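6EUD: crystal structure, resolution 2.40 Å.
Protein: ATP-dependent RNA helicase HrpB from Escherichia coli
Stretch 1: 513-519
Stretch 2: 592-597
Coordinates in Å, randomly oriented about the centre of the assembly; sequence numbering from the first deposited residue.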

# COMPACT_ATOMS: atom_id res chain seq x y z
N TYR A 513 -20.18 8.74 13.58
CA TYR A 513 -19.03 9.57 13.87
C TYR A 513 -18.23 9.89 12.62
O TYR A 513 -18.21 9.12 11.66
CB TYR A 513 -18.13 8.86 14.90
CG TYR A 513 -18.74 8.79 16.28
CD1 TYR A 513 -18.58 9.84 17.18
CD2 TYR A 513 -19.47 7.67 16.70
CE1 TYR A 513 -19.13 9.80 18.44
CE2 TYR A 513 -20.03 7.62 17.97
CZ TYR A 513 -19.85 8.69 18.83
OH TYR A 513 -20.39 8.67 20.09
N GLN A 514 -17.57 11.04 12.62
CA GLN A 514 -16.54 11.30 11.62
C GLN A 514 -15.17 11.39 12.30
O GLN A 514 -15.03 12.03 13.36
CB GLN A 514 -16.84 12.59 10.85
CG GLN A 514 -15.83 12.87 9.75
CD GLN A 514 -16.16 14.11 8.94
OE1 GLN A 514 -16.53 15.16 9.48
NE2 GLN A 514 -16.04 13.98 7.62
N LEU A 515 -14.17 10.74 11.70
CA LEU A 515 -12.82 10.81 12.27
C LEU A 515 -12.09 12.06 11.77
O LEU A 515 -12.48 12.65 10.76
CB LEU A 515 -12.02 9.55 11.92
CG LEU A 515 -12.61 8.20 12.35
CD1 LEU A 515 -11.61 7.10 12.08
CD2 LEU A 515 -13.02 8.19 13.81
N ALA A 516 -11.04 12.45 12.48
CA ALA A 516 -10.26 13.63 12.11
C ALA A 516 -9.68 13.52 10.69
O ALA A 516 -9.40 14.54 10.05
CB ALA A 516 -9.13 13.88 13.12
N ASN A 517 -9.50 12.30 10.20
CA ASN A 517 -8.92 12.13 8.88
C ASN A 517 -10.03 12.17 7.82
O ASN A 517 -9.79 11.96 6.63
CB ASN A 517 -8.13 10.82 8.81
CG ASN A 517 -9.01 9.60 8.93
OD1 ASN A 517 -10.22 9.71 9.16
ND2 ASN A 517 -8.41 8.42 8.79
N GLY A 518 -11.25 12.44 8.29
CA GLY A 518 -12.37 12.73 7.42
C GLY A 518 -13.28 11.57 7.16
O GLY A 518 -14.37 11.75 6.62
N MET A 519 -12.86 10.37 7.54
CA MET A 519 -13.66 9.18 7.23
C MET A 519 -14.79 8.98 8.24
O MET A 519 -14.81 9.60 9.31
CB MET A 519 -12.78 7.95 7.22
CG MET A 519 -12.44 7.51 8.63
SD MET A 519 -11.52 5.98 8.74
CE MET A 519 -12.54 4.86 7.76
N GLN A 592 -10.20 23.66 13.58
CA GLN A 592 -10.58 22.32 13.15
C GLN A 592 -9.55 21.31 13.78
O GLN A 592 -8.39 21.64 14.10
CB GLN A 592 -10.61 22.23 11.63
CG GLN A 592 -9.20 22.49 11.05
CD GLN A 592 -9.20 23.17 9.69
OE1 GLN A 592 -9.34 22.54 8.64
NE2 GLN A 592 -8.76 24.47 9.72
N ILE A 593 -10.02 20.11 14.07
CA ILE A 593 -9.13 19.01 14.39
C ILE A 593 -9.13 18.08 13.19
O ILE A 593 -10.07 17.32 12.98
CB ILE A 593 -9.57 18.28 15.64
CG1 ILE A 593 -9.58 19.23 16.85
CG2 ILE A 593 -8.63 17.17 15.91
CD1 ILE A 593 -10.07 18.60 18.09
N GLY A 594 -8.09 18.17 12.37
CA GLY A 594 -8.09 17.47 11.10
C GLY A 594 -9.24 17.97 10.24
O GLY A 594 -9.36 19.17 10.02
N GLN A 595 -10.09 17.06 9.79
CA GLN A 595 -11.25 17.40 8.96
C GLN A 595 -12.50 17.73 9.77
O GLN A 595 -13.56 17.97 9.21
CB GLN A 595 -11.56 16.24 8.01
CG GLN A 595 -10.40 15.87 7.12
CD GLN A 595 -9.92 17.05 6.31
OE1 GLN A 595 -10.67 17.59 5.51
NE2 GLN A 595 -8.69 17.49 6.55
N LEU A 596 -12.36 17.73 11.10
CA LEU A 596 -13.49 17.92 12.03
C LEU A 596 -13.61 19.36 12.44
O LEU A 596 -12.72 19.89 13.10
CB LEU A 596 -13.34 17.05 13.28
CG LEU A 596 -13.39 15.54 13.09
CD1 LEU A 596 -13.17 14.82 14.42
CD2 LEU A 596 -14.74 15.17 12.48
N THR A 597 -14.70 20.01 12.07
CA THR A 597 -14.90 21.39 12.47
C THR A 597 -15.27 21.42 13.95
O THR A 597 -16.22 20.76 14.38
CB THR A 597 -15.97 22.08 11.63
OG1 THR A 597 -15.55 22.10 10.26
CG2 THR A 597 -16.18 23.50 12.11

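Two turns meet in this contact, a type I turn from L515 to G518 and a type II' turn from I593 to L596, and together the stretches bury 301 Å² of surface. Q592, at the start of stretch 2, makes no contact with the other turn.

I593 takes part mainly through its backbone: its carbonyl O lies 3.6 Å from A516 CB, while its CG2 stands 4.3 Å from the same CB, an apolar approach at the outer limit of contact. Its backbone also closes its own turn, with I593 N to L596 O at 2.9 Å and L596 N to I593 O at 3.0 Å.

At G594 the CA atoms of the two stretches come nearest, 4.5 Å from A516 CA to G594 CA. G594 CA sits 3.4 Å from A516 O, with an angle of 134° at the hydrogen, consistent with a CA-H...O contact. An ideal CB here would fall 2.3 Å from A516 O, a clash, and the positive phi of 61° independently favours glycine.

Q595 supplies the one hydrogen bond between the stretches. Its N donates to A516 O across a short 2.6 Å, and the 163° angle at the hydrogen is close to linear. The same carbonyl thus receives both G594 CA and Q595 N. Beyond the backbone, Q595 CB packs 3.7 Å from G518 CA; the phi/psi of 99/-12° at G518 by itself calls for glycine.

L596 packs its side chain, in an m,t rotamer, against Q514 to A516, the end of the strand and the start of the turn. L596 CD2 approaches Q514 O at 3.3 Å, and L596 CD1 lies 3.7 Å from A516 N and 4.3 Å from A516 CB. The Q514 side chain is held within its own stretch by NE2 donating to G518 O at 3.0 Å (155°). T597 then leaves the contact.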